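Local coordinates for protein CdiI toxin (Salmonella enterica subsp. enterica serovar Rubislaw str. ATCC 10717, PDB 4ZQU) that acts as the immunity protein of a contact-dependent growth inhibition system, binding its cognate CdiA-CT toxin and neutralising the toxic activity, at residues L32-V37 with V91-E96; L48-M53 with A166-A171; K108-L113 with K138-G143; S119-C124 with T130-R135. All blocks are in the same frame, centred on the assembly; numbering follows the deposited sequence.

Contact 1 of 4, residues L32-V37 with V91-E96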
loop_
_atom_site.group_PDB
_atom_site.type_symbol
_atom_site.label_atom_id
_atom_site.label_comp_id
_atom_site.label_asym_id
_atom_site.label_seq_id
_atom_site.Cartn_x
_atom_site.Cartn_y
_atom_site.Cartn_z
ATOM N N LEU B 32 -9.705 -1.728 0.897
ATOM C CA LEU B 32 -11.024 -1.878 1.502
ATOM C C LEU B 32 -12.140 -1.523 0.529
ATOM O O LEU B 32 -12.244 -0.383 0.072
ATOM C CB LEU B 32 -11.127 -1.014 2.759
ATOM C CG LEU B 32 -12.415 -1.134 3.573
ATOM C CD1 LEU B 32 -12.565 -2.545 4.118
ATOM C CD2 LEU B 32 -12.430 -0.110 4.698
ATOM N N ASP B 33 -12.959 -2.518 0.208
ATOM C CA ASP B 33 -14.065 -2.354 -0.727
ATOM C C ASP B 33 -15.355 -2.017 0.019
ATOM O O ASP B 33 -15.868 -2.840 0.774
ATOM C CB ASP B 33 -14.242 -3.635 -1.549
ATOM C CG ASP B 33 -15.180 -3.460 -2.729
ATOM O OD1 ASP B 33 -15.886 -2.436 -2.805
ATOM O OD2 ASP B 33 -15.219 -4.369 -3.583
ATOM N N PRO B 34 -15.890 -0.802 -0.196
ATOM C CA PRO B 34 -17.147 -0.397 0.445
ATOM C C PRO B 34 -18.338 -1.246 0.003
ATOM O O PRO B 34 -19.381 -1.217 0.649
ATOM C CB PRO B 34 -17.319 1.058 -0.007
ATOM C CG PRO B 34 -16.506 1.171 -1.251
ATOM C CD PRO B 34 -15.330 0.273 -1.032
ATOM N N LEU B 35 -18.179 -1.991 -1.086
ATOM C CA LEU B 35 -19.232 -2.876 -1.569
ATOM C C LEU B 35 -18.971 -4.313 -1.132
ATOM O O LEU B 35 -19.797 -5.200 -1.353
ATOM C CB LEU B 35 -19.341 -2.797 -3.089
ATOM C CG LEU B 35 -19.438 -1.388 -3.672
ATOM C CD1 LEU B 35 -19.596 -1.457 -5.179
ATOM C CD2 LEU B 35 -20.588 -0.615 -3.039
ATOM N N GLY B 36 -17.815 -4.534 -0.514
ATOM C CA GLY B 36 -17.439 -5.852 -0.039
ATOM C C GLY B 36 -18.107 -6.184 1.281
ATOM O O GLY B 36 -18.916 -5.404 1.784
ATOM N N VAL B 37 -17.768 -7.339 1.847
ATOM C CA VAL B 37 -18.371 -7.771 3.103
ATOM C C VAL B 37 -17.355 -7.840 4.240
ATOM O O VAL B 37 -16.151 -7.987 4.013
ATOM C CB VAL B 37 -19.050 -9.146 2.959
ATOM C CG1 VAL B 37 -20.111 -9.097 1.880
ATOM C CG2 VAL B 37 -18.020 -10.217 2.647
ATOM N N VAL B 91 -9.842 7.401 2.267
ATOM C CA VAL B 91 -9.533 7.768 3.643
ATOM C C VAL B 91 -10.794 7.832 4.500
ATOM O O VAL B 91 -10.792 7.405 5.653
ATOM C CB VAL B 91 -8.794 9.124 3.701
ATOM C CG1 VAL B 91 -8.700 9.636 5.130
ATOM C CG2 VAL B 91 -7.410 8.998 3.078
ATOM N N GLU B 92 -11.878 8.344 3.928
ATOM C CA GLU B 92 -13.118 8.526 4.680
ATOM C C GLU B 92 -13.795 7.208 5.059
ATOM O O GLU B 92 -14.316 7.075 6.167
ATOM C CB GLU B 92 -14.090 9.398 3.887
ATOM C CG GLU B 92 -13.635 10.838 3.740
ATOM C CD GLU B 92 -14.758 11.757 3.310
ATOM O OE1 GLU B 92 -15.931 11.335 3.390
ATOM O OE2 GLU B 92 -14.467 12.901 2.897
ATOM N N ARG B 93 -13.788 6.242 4.144
ATOM C CA ARG B 93 -14.403 4.946 4.421
ATOM C C ARG B 93 -13.523 4.149 5.370
ATOM O O ARG B 93 -13.998 3.261 6.073
ATOM C CB ARG B 93 -14.654 4.158 3.132
ATOM C CG ARG B 93 -13.410 3.639 2.451
ATOM C CD ARG B 93 -13.773 2.730 1.293
ATOM N NE ARG B 93 -14.464 3.445 0.224
ATOM C CZ ARG B 93 -13.904 3.793 -0.931
ATOM N NH1 ARG B 93 -12.638 3.492 -1.180
ATOM N NH2 ARG B 93 -14.613 4.442 -1.841
ATOM N N TYR B 94 -12.236 4.475 5.384
ATOM C CA TYR B 94 -11.321 3.914 6.365
ATOM C C TYR B 94 -11.653 4.462 7.747
ATOM O O TYR B 94 -11.682 3.722 8.728
ATOM C CB TYR B 94 -9.874 4.233 5.999
ATOM C CG TYR B 94 -8.888 3.939 7.104
ATOM C CD1 TYR B 94 -8.561 2.631 7.441
ATOM C CD2 TYR B 94 -8.278 4.970 7.810
ATOM C CE1 TYR B 94 -7.655 2.357 8.451
ATOM C CE2 TYR B 94 -7.371 4.706 8.822
ATOM C CZ TYR B 94 -7.063 3.399 9.138
ATOM O OH TYR B 94 -6.160 3.129 10.143
ATOM N N ASP B 95 -11.913 5.765 7.814
ATOM C CA ASP B 95 -12.254 6.415 9.074
ATOM C C ASP B 95 -13.567 5.880 9.631
ATOM O O ASP B 95 -13.746 5.792 10.846
ATOM C CB ASP B 95 -12.335 7.932 8.893
ATOM C CG ASP B 95 -10.980 8.561 8.625
ATOM O OD1 ASP B 95 -9.957 7.990 9.057
ATOM O OD2 ASP B 95 -10.939 9.634 7.987
ATOM N N GLU B 96 -14.484 5.522 8.739
ATOM C CA GLU B 96 -15.738 4.900 9.147
ATOM C C GLU B 96 -15.511 3.458 9.577
ATOM O O GLU B 96 -16.149 2.967 10.507
ATOM C CB GLU B 96 -16.764 4.962 8.017
ATOM C CG GLU B 96 -17.326 6.348 7.796
ATOM C CD GLU B 96 -17.948 6.919 9.055
ATOM O OE1 GLU B 96 -18.556 6.144 9.827
ATOM O OE2 GLU B 96 -17.823 8.142 9.277
HETATM O O HOH W 1 -10.645 1.706 0.179
#

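Contact 2 of 4, residues L48-M53 with A166-A171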
loop_
_atom_site.group_PDB
_atom_site.type_symbol
_atom_site.label_atom_id
_atom_site.label_comp_id
_atom_site.label_asym_id
_atom_site.label_seq_id
_atom_site.Cartn_x
_atom_site.Cartn_y
_atom_site.Cartn_z
ATOM N N LEU B 48 -12.879 -23.839 10.406
ATOM C CA LEU B 48 -13.893 -24.031 9.377
ATOM C C LEU B 48 -14.621 -22.719 9.120
ATOM O O LEU B 48 -14.671 -22.241 7.986
ATOM C CB LEU B 48 -14.884 -25.126 9.789
ATOM C CG LEU B 48 -15.825 -25.722 8.732
ATOM C CD1 LEU B 48 -16.321 -27.083 9.188
ATOM C CD2 LEU B 48 -17.009 -24.816 8.424
ATOM N N ASP B 49 -15.192 -22.150 10.179
ATOM C CA ASP B 49 -15.951 -20.907 10.080
ATOM C C ASP B 49 -15.071 -19.750 9.642
ATOM O O ASP B 49 -15.422 -19.003 8.729
ATOM C CB ASP B 49 -16.617 -20.576 11.415
ATOM C CG ASP B 49 -17.715 -21.551 11.775
ATOM O OD1 ASP B 49 -18.258 -22.200 10.856
ATOM O OD2 ASP B 49 -18.037 -21.666 12.976
ATOM N N LEU B 50 -13.929 -19.606 10.305
ATOM C CA LEU B 50 -12.953 -18.581 9.958
ATOM C C LEU B 50 -12.545 -18.681 8.492
ATOM O O LEU B 50 -12.345 -17.671 7.823
ATOM C CB LEU B 50 -11.719 -18.699 10.851
ATOM C CG LEU B 50 -10.545 -17.784 10.498
ATOM C CD1 LEU B 50 -10.951 -16.325 10.647
ATOM C CD2 LEU B 50 -9.327 -18.111 11.351
ATOM N N GLY B 51 -12.432 -19.910 8.001
ATOM C CA GLY B 51 -12.052 -20.151 6.622
ATOM C C GLY B 51 -13.169 -19.846 5.647
ATOM O O GLY B 51 -12.921 -19.420 4.520
ATOM N N GLU B 52 -14.406 -20.075 6.073
ATOM C CA GLU B 52 -15.556 -19.734 5.247
ATOM C C GLU B 52 -15.777 -18.227 5.269
ATOM O O GLU B 52 -16.324 -17.657 4.326
ATOM C CB GLU B 52 -16.808 -20.473 5.722
ATOM C CG GLU B 52 -16.789 -21.964 5.431
ATOM C CD GLU B 52 -18.112 -22.634 5.732
ATOM O OE1 GLU B 52 -18.995 -21.974 6.319
ATOM O OE2 GLU B 52 -18.271 -23.820 5.377
ATOM N N MET B 53 -15.345 -17.590 6.354
ATOM C CA MET B 53 -15.352 -16.133 6.452
ATOM C C MET B 53 -14.397 -15.536 5.432
ATOM O O MET B 53 -14.703 -14.539 4.782
ATOM C CB MET B 53 -14.959 -15.674 7.860
ATOM C CG MET B 53 -16.050 -15.820 8.906
ATOM S SD MET B 53 -15.425 -15.667 10.593
ATOM C CE MET B 53 -14.406 -14.197 10.476
ATOM N N ALA B 166 -7.063 -22.520 9.006
ATOM C CA ALA B 166 -5.872 -23.001 9.699
ATOM C C ALA B 166 -4.616 -22.290 9.203
ATOM O O ALA B 166 -3.738 -21.937 9.992
ATOM C CB ALA B 166 -5.730 -24.504 9.524
ATOM N N GLY B 167 -4.535 -22.088 7.892
ATOM C CA GLY B 167 -3.409 -21.391 7.301
ATOM C C GLY B 167 -3.346 -19.943 7.742
ATOM O O GLY B 167 -2.265 -19.375 7.899
ATOM N N LEU B 168 -4.515 -19.347 7.946
ATOM C CA LEU B 168 -4.602 -17.960 8.384
ATOM C C LEU B 168 -4.008 -17.790 9.775
ATOM O O LEU B 168 -3.282 -16.832 10.036
ATOM C CB LEU B 168 -6.055 -17.481 8.363
ATOM C CG LEU B 168 -6.314 -16.033 8.781
ATOM C CD1 LEU B 168 -5.404 -15.079 8.026
ATOM C CD2 LEU B 168 -7.769 -15.678 8.543
ATOM N N ARG B 169 -4.312 -18.729 10.665
ATOM C CA ARG B 169 -3.785 -18.677 12.023
ATOM C C ARG B 169 -2.277 -18.894 12.033
ATOM O O ARG B 169 -1.568 -18.347 12.877
ATOM C CB ARG B 169 -4.481 -19.711 12.904
ATOM C CG ARG B 169 -5.969 -19.462 13.036
ATOM C CD ARG B 169 -6.382 -19.409 14.490
ATOM N NE ARG B 169 -7.791 -19.064 14.645
ATOM C CZ ARG B 169 -8.362 -18.786 15.812
ATOM N NH1 ARG B 169 -7.640 -18.814 16.925
ATOM N NH2 ARG B 169 -9.651 -18.477 15.868
ATOM N N LEU B 170 -1.794 -19.687 11.082
ATOM C CA LEU B 170 -0.364 -19.905 10.927
ATOM C C LEU B 170 0.325 -18.606 10.531
ATOM O O LEU B 170 1.438 -18.325 10.968
ATOM C CB LEU B 170 -0.091 -20.992 9.886
ATOM C CG LEU B 170 1.375 -21.229 9.521
ATOM C CD1 LEU B 170 2.192 -21.580 10.756
ATOM C CD2 LEU B 170 1.494 -22.318 8.469
ATOM N N ALA B 171 -0.348 -17.814 9.706
ATOM C CA ALA B 171 0.200 -16.536 9.274
ATOM C C ALA B 171 0.110 -15.501 10.390
ATOM O O ALA B 171 0.979 -14.639 10.516
ATOM C CB ALA B 171 -0.517 -16.045 8.036
#

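Contact 3 of 4, residues K108-L113 with K138-G143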
loop_
_atom_site.group_PDB
_atom_site.type_symbol
_atom_site.label_atom_id
_atom_site.label_comp_id
_atom_site.label_asym_id
_atom_site.label_seq_id
_atom_site.Cartn_x
_atom_site.Cartn_y
_atom_site.Cartn_z
ATOM N N LYS B 108 -12.981 3.953 22.734
ATOM C CA LYS B 108 -12.922 5.371 23.106
ATOM C C LYS B 108 -11.555 5.990 22.825
ATOM O O LYS B 108 -11.248 7.082 23.307
ATOM C CB LYS B 108 -13.292 5.555 24.574
ATOM N N THR B 109 -10.744 5.285 22.041
ATOM C CA THR B 109 -9.421 5.758 21.647
ATOM C C THR B 109 -8.833 4.892 20.538
ATOM O O THR B 109 -8.923 3.662 20.569
ATOM C CB THR B 109 -8.439 5.808 22.845
ATOM O OG1 THR B 109 -7.123 6.137 22.380
ATOM C CG2 THR B 109 -8.408 4.498 23.615
ATOM N N LYS B 110 -8.243 5.549 19.546
ATOM C CA LYS B 110 -7.697 4.859 18.388
ATOM C C LYS B 110 -6.444 4.084 18.747
ATOM O O LYS B 110 -6.156 3.049 18.152
ATOM C CB LYS B 110 -7.394 5.856 17.269
ATOM C CG LYS B 110 -8.425 5.864 16.159
ATOM C CD LYS B 110 -8.244 7.060 15.241
ATOM C CE LYS B 110 -6.847 7.107 14.651
ATOM N NZ LYS B 110 -6.686 8.285 13.752
ATOM N N ARG B 111 -5.702 4.585 19.728
ATOM C CA ARG B 111 -4.420 3.986 20.068
ATOM C C ARG B 111 -4.560 2.629 20.750
ATOM O O ARG B 111 -3.671 1.792 20.629
ATOM C CB ARG B 111 -3.598 4.936 20.943
ATOM C CG ARG B 111 -3.459 6.345 20.379
ATOM C CD ARG B 111 -2.448 7.156 21.181
ATOM N NE ARG B 111 -1.539 6.297 21.940
ATOM C CZ ARG B 111 -0.282 6.030 21.594
ATOM N NH1 ARG B 111 0.242 6.554 20.492
ATOM N NH2 ARG B 111 0.459 5.234 22.353
ATOM N N ALA B 112 -5.670 2.401 21.449
ATOM C CA ALA B 112 -5.900 1.109 22.095
ATOM C C ALA B 112 -6.491 0.109 21.107
ATOM O O ALA B 112 -6.341 -1.102 21.277
ATOM C CB ALA B 112 -6.812 1.262 23.307
ATOM N N LEU B 113 -7.166 0.620 20.082
ATOM C CA LEU B 113 -7.702 -0.219 19.011
ATOM C C LEU B 113 -6.581 -0.931 18.259
ATOM O O LEU B 113 -6.598 -2.153 18.107
ATOM C CB LEU B 113 -8.534 0.618 18.032
ATOM C CG LEU B 113 -8.999 -0.082 16.748
ATOM C CD1 LEU B 113 -9.966 -1.214 17.053
ATOM C CD2 LEU B 113 -9.631 0.910 15.784
ATOM N N LYS B 138 3.902 0.993 12.432
ATOM C CA LYS B 138 3.279 2.030 13.244
ATOM C C LYS B 138 1.886 1.554 13.627
ATOM O O LYS B 138 1.435 0.524 13.131
ATOM C CB LYS B 138 3.220 3.357 12.488
ATOM C CG LYS B 138 4.590 3.946 12.201
ATOM C CD LYS B 138 4.504 5.218 11.378
ATOM C CE LYS B 138 5.894 5.793 11.138
ATOM N NZ LYS B 138 5.870 7.014 10.286
ATOM N N LEU B 139 1.212 2.292 14.504
ATOM C CA LEU B 139 -0.107 1.890 14.988
ATOM C C LEU B 139 -1.067 1.584 13.843
ATOM O O LEU B 139 -1.756 0.568 13.853
ATOM C CB LEU B 139 -0.707 2.973 15.888
ATOM C CG LEU B 139 -0.325 2.960 17.371
ATOM C CD1 LEU B 139 1.147 3.299 17.575
ATOM C CD2 LEU B 139 -1.208 3.917 18.155
ATOM N N GLU B 140 -1.091 2.460 12.846
ATOM C CA GLU B 140 -1.981 2.275 11.710
ATOM C C GLU B 140 -1.221 1.933 10.432
ATOM O O GLU B 140 -1.742 2.107 9.331
ATOM C CB GLU B 140 -2.825 3.530 11.493
ATOM C CG GLU B 140 -3.817 3.796 12.610
ATOM C CD GLU B 140 -4.657 5.031 12.363
ATOM O OE1 GLU B 140 -4.079 6.134 12.255
ATOM O OE2 GLU B 140 -5.895 4.898 12.275
ATOM N N VAL B 141 0.010 1.449 10.581
ATOM C CA VAL B 141 0.828 1.083 9.429
ATOM C C VAL B 141 1.492 -0.281 9.602
ATOM O O VAL B 141 2.285 -0.483 10.521
ATOM C CB VAL B 141 1.933 2.129 9.155
ATOM C CG1 VAL B 141 2.736 1.735 7.929
ATOM C CG2 VAL B 141 1.338 3.517 8.975
ATOM N N TRP B 142 1.162 -1.213 8.713
ATOM C CA TRP B 142 1.821 -2.517 8.678
ATOM C C TRP B 142 2.713 -2.617 7.446
ATOM O O TRP B 142 2.569 -1.840 6.503
ATOM C CB TRP B 142 0.796 -3.651 8.677
ATOM C CG TRP B 142 -0.068 -3.695 9.896
ATOM C CD1 TRP B 142 0.087 -4.505 10.982
ATOM C CD2 TRP B 142 -1.232 -2.897 10.154
ATOM N NE1 TRP B 142 -0.908 -4.265 11.898
ATOM C CE2 TRP B 142 -1.729 -3.280 11.415
ATOM C CE3 TRP B 142 -1.900 -1.897 9.439
ATOM C CZ2 TRP B 142 -2.864 -2.695 11.979
ATOM C CZ3 TRP B 142 -3.025 -1.319 10.001
ATOM C CH2 TRP B 142 -3.495 -1.718 11.257
ATOM N N GLY B 143 3.636 -3.573 7.450
ATOM C CA GLY B 143 4.578 -3.696 6.354
ATOM C C GLY B 143 5.367 -4.988 6.325
ATOM O O GLY B 143 4.961 -5.986 6.917
#

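Contact 4 of 4, residues S119-C124 with T130-R135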
loop_
_atom_site.group_PDB
_atom_site.type_symbol
_atom_site.label_atom_id
_atom_site.label_comp_id
_atom_site.label_asym_id
_atom_site.label_seq_id
_atom_site.Cartn_x
_atom_site.Cartn_y
_atom_site.Cartn_z
ATOM N N SER B 119 -1.886 -7.789 11.269
ATOM C CA SER B 119 -2.559 -7.757 9.973
ATOM C C SER B 119 -2.012 -8.794 8.999
ATOM O O SER B 119 -0.800 -8.937 8.844
ATOM C CB SER B 119 -2.450 -6.364 9.351
ATOM O OG SER B 119 -3.113 -6.311 8.100
ATOM N N CYS B 120 -2.920 -9.507 8.336
ATOM C CA CYS B 120 -2.549 -10.486 7.319
ATOM C C CYS B 120 -3.239 -10.193 5.987
ATOM O O CYS B 120 -4.436 -9.911 5.945
ATOM C CB CYS B 120 -2.892 -11.905 7.781
ATOM S SG CYS B 120 -1.871 -12.517 9.133
ATOM N N ASP B 121 -2.471 -10.263 4.905
ATOM C CA ASP B 121 -2.997 -10.044 3.564
ATOM C C ASP B 121 -3.415 -11.360 2.921
ATOM O O ASP B 121 -2.697 -12.350 3.011
ATOM C CB ASP B 121 -1.953 -9.355 2.687
ATOM C CG ASP B 121 -1.319 -8.160 3.366
ATOM O OD1 ASP B 121 -2.056 -7.368 3.993
ATOM O OD2 ASP B 121 -0.082 -8.018 3.276
ATOM N N ILE B 122 -4.572 -11.369 2.270
ATOM C CA ILE B 122 -5.023 -12.547 1.540
ATOM C C ILE B 122 -5.229 -12.213 0.062
ATOM O O ILE B 122 -5.907 -11.245 -0.276
ATOM C CB ILE B 122 -6.333 -13.126 2.125
ATOM C CG1 ILE B 122 -6.067 -13.864 3.438
ATOM C CG2 ILE B 122 -6.980 -14.088 1.145
ATOM C CD1 ILE B 122 -6.009 -12.977 4.649
ATOM N N CYS B 123 -4.619 -13.011 -0.810
ATOM C CA CYS B 123 -4.809 -12.892 -2.252
ATOM C C CYS B 123 -5.066 -14.275 -2.845
ATOM O O CYS B 123 -4.510 -15.265 -2.378
ATOM C CB CYS B 123 -3.590 -12.244 -2.910
ATOM S SG CYS B 123 -3.712 -12.078 -4.700
ATOM N N CYS B 124 -5.911 -14.348 -3.866
ATOM C CA CYS B 124 -6.250 -15.632 -4.467
ATOM C C CYS B 124 -6.385 -15.520 -5.978
ATOM O O CYS B 124 -7.029 -14.611 -6.486
ATOM C CB CYS B 124 -7.547 -16.182 -3.863
ATOM S SG CYS B 124 -8.205 -17.663 -4.665
ATOM N N THR B 130 -2.584 -17.016 -1.254
ATOM C CA THR B 130 -1.441 -16.503 -0.509
ATOM C C THR B 130 -1.867 -15.700 0.717
ATOM O O THR B 130 -2.578 -14.700 0.605
ATOM C CB THR B 130 -0.544 -15.619 -1.396
ATOM O OG1 THR B 130 -0.162 -16.348 -2.569
ATOM C CG2 THR B 130 0.704 -15.198 -0.636
ATOM N N ILE B 131 -1.425 -16.151 1.885
ATOM C CA ILE B 131 -1.680 -15.447 3.134
ATOM C C ILE B 131 -0.368 -14.868 3.654
ATOM O O ILE B 131 0.559 -15.609 3.996
ATOM C CB ILE B 131 -2.316 -16.372 4.191
ATOM C CG1 ILE B 131 -3.463 -17.176 3.569
ATOM C CG2 ILE B 131 -2.808 -15.563 5.380
ATOM C CD1 ILE B 131 -4.174 -18.090 4.542
ATOM N N SER B 132 -0.292 -13.542 3.704
ATOM C CA SER B 132 0.966 -12.857 3.978
ATOM C C SER B 132 0.942 -12.101 5.303
ATOM O O SER B 132 0.133 -11.196 5.492
ATOM C CB SER B 132 1.297 -11.893 2.834
ATOM O OG SER B 132 2.563 -11.283 3.024
ATOM N N PRO B 133 1.843 -12.469 6.226
ATOM C CA PRO B 133 1.956 -11.759 7.502
ATOM C C PRO B 133 2.640 -10.401 7.336
ATOM O O PRO B 133 3.237 -10.131 6.292
ATOM C CB PRO B 133 2.803 -12.708 8.351
ATOM C CG PRO B 133 3.657 -13.420 7.355
ATOM C CD PRO B 133 2.818 -13.569 6.114
ATOM N N THR B 134 2.543 -9.554 8.357
ATOM C CA THR B 134 3.148 -8.227 8.308
ATOM C C THR B 134 3.928 -7.917 9.578
ATOM O O THR B 134 3.828 -8.633 10.574
ATOM C CB THR B 134 2.091 -7.118 8.116
ATOM O OG1 THR B 134 1.157 -7.148 9.204
ATOM C CG2 THR B 134 1.346 -7.302 6.806
ATOM N N ARG B 135 4.710 -6.843 9.533
ATOM C CA ARG B 135 5.313 -6.289 10.738
ATOM C C ARG B 135 4.589 -4.997 11.091
ATOM O O ARG B 135 4.578 -4.047 10.307
ATOM C CB ARG B 135 6.811 -6.032 10.551
ATOM C CG ARG B 135 7.457 -5.322 11.738
ATOM C CD ARG B 135 8.969 -5.481 11.756
ATOM N NE ARG B 135 9.557 -5.422 10.420
ATOM C CZ ARG B 135 10.670 -6.054 10.067
ATOM N NH1 ARG B 135 11.312 -6.808 10.950
ATOM N NH2 ARG B 135 11.136 -5.942 8.830
#

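Contact 1 of 4, residues L32-V37 with V91-E96
Pro34 and Arg93 bring a tight turn in segment 32-37 against helix 87-105, with Pro34 CA and Arg93 CA 7.2 Å apart. The proline ring lies over one face of the Arg93 guanidinium: Pro34 CG is 3.4 Å from Arg93 NE, and Pro34 CD sits toward the rim of the group, 3.5 Å above its plane. This is van der Waals packing of ring methylenes on a flat cation. Arg93 CG stands between its own backbone N and carbonyl carbon (chi1 71°), and a further bend at chi3 helps lay the head beneath the proline. The rotation of the head is fixed by polar partners outside the two segments, since NH2 and NH1 donate to the carbonyls of Asp83 and Leu84 in helix 82-85. Pro34 belongs to a type I beta turn from Asp33 to Gly36 that coincides with an Asx turn: Leu35 N donates to Asp33 OD1 at 2.9 Å, meeting it from above the carboxylate plane. The Asp33 carboxylate is also engaged by Arg62, in a salt bridge, and by the hydroxyl of Ser25, so the turn is tied to its surroundings. Beside the proline, a water in the plane of the Arg93 guanidinium, at its edge, accepts from Arg93 NH1 at 3.0 Å and also lies close to Leu32 O, thus spanning the gap between backbone and head. Leu32 adds a looser van der Waals touch, its CD2 methyl 4.0 Å from the backbone oxygen Arg93 O, while its backbone hydrogen-bonds to the chain of the CdiA-CT toxin.

Contact 2 of 4, residues L48-M53 with A166-A171
Leu50 is the residue through which helix 47-59 meets helix 161-172, reaching both Leu168 and Arg169 with its two methyl groups. With CG anti to the backbone N (chi1 174°), the leucine projects across the gap, and its branches divide the work. Leu50 CD1 rests 3.9 Å from Leu168 CD2, the two side chains crossing at about a right angle, and the same Leu168 methyl lies 4.0 Å from Leu50 CG. Leu50 CD2 goes to the arginine, where it sits at the edge of the guanidinium near its plane, 3.8 Å from Arg169 NE, and also touches the aliphatic part of the chain at Arg169 CG, 4.0 Å away. A bend at chi2 (-127°) turns the Arg169 chain toward the leucine. Beyond the pair, Leu168 continues onto Cys120 and Ile122 of the sheet and onto Val54, while Val45 touches both Leu50 and Arg169. The arginine head has weak polar links to Pro43 O and, as a long ion pair, to Asp47. The junction between the helices is therefore mainly hydrophobic, with the arginine offering the leucine its CG methylene and the NE edge of its head, which is turned to weak polar partners in the loop before helix 47-59 and at the helix's first residue.

Contact 3 of 4, residues K108-L113 with K138-G143
Leu139 and Glu140 are the two central residues of the type I turn that closes a beta hairpin between strands 129-138 and 141-143, and they pack against Lys110 and Arg111 at the start of helix 110-115. The turn is bracketed by paired backbone bonds, Lys138 N to Val141 O and Val141 N to Lys138 O. Strand 141-143 then pairs antiparallel with a strand of the CdiA-CT toxin, which carries the sheet across the interface by beta-augmentation; the contact thus sits at the root of the strand that receives the toxin. Across the segments, one methyl of the leucine does most of the touching. Leu139 CD2 lies 3.7 Å from Arg111 CA and over one face of the Arg111 guanidinium, toward the rim, with Arg111 NH1 3.8 Å away. The arginine folds back over this methyl through a bend at chi3, where the torsion is nearly eclipsed (20°). At the helix start, Thr109 is the N-cap residue, and its OG1 accepts a weak capping bond from Arg111 N. Lys110, whose stem also packs on Val98 and Met102 of helix 87-105, crosses the extended Glu140 side chain at about a right angle. Their charges form only a long salt bridge, Lys110 NZ to Glu140 OE1 at 3.7 Å, at the protein surface. The firmer partner of the carboxylate is the hydroxyl of Tyr94, hydrogen-bonded to OE2. That same oxygen is met from the lysine side by a methylene: Lys110 CE lies 3.4 Å from Glu140 OE2.

Contact 4 of 4, residues S119-C124 with T130-R135
The flat groups here are the peptide planes of two paired strands, with Ile122, Ile131, Cys120 and Pro133 on one face of the sheet and Asp121, Ser132, Cys123 and Thr130 on the other. Four backbone bonds join the strands. Asp121 and Ser132 form one hydrogen-bonded pair, both N-to-O distances (Asp121 N to Ser132 O and Ser132 N to Asp121 O) being 2.8 Å; Cys123 and Thr130 form the next. On the apolar face Ile122 and Ile131 lie side by side, pointing the same way, with Ile122 CG1 4.2 Å from Ile131 CG2. This face is buried under helix 161-172, whose Leu168 and Ala171 touch Ile131. The polar face looks toward the toxin: Asp121 OD2 makes a salt bridge to Lys70 of the CdiA-CT toxin chain, which also donates to Pro133 O, while Ser132 OG is bonded to Asn152. The Asp121 carboxylate lies near a threonine methyl, with OD2 3.9 Å from Thr134 CG2. At the end of the pairing a side chain takes over from the backbone. Thr134 OG1 donates to Ser119 O at 2.7 Å, tilted 20° from the carbonyl plane; a chi1 of 60° sets the hydroxyl between its own N and carbonyl carbon, facing the neighbouring strand. On its far side strand 118-124 is bonded to strand 8-14. Segments 119-124 and 130-133 run at 159° to each other, an antiparallel beta hairpin within the central sheet of the immunity protein, one face packed on a helix and the other holding a toxin lysine.

Contact 4 touches contacts 2 and 3. Its buried face receives contact 2, whose centre is about 12 Å away: Ala171 CB reaches Ile131 CG2 at 3.5 Å. Contact 3, centred about 18 Å from contact 4, follows the same sheet outward; Gly143 O accepts from Arg135 N at 2.8 Å, and Trp142 lies against Ser119 and Thr134. Contacts 1 and 3, about 17 Å apart between centres, meet where Tyr94 OH of helix 87-105 reaches Glu140 OE2 at 2.8 Å. Contacts 1 and 2 lie on opposite sides of the chain's centre, their centres about 22 Å apart. The CdiA-CT toxin reaches contacts 1, 3 and 4, whereas contact 2 has no touch from it and packs helices behind the sheet.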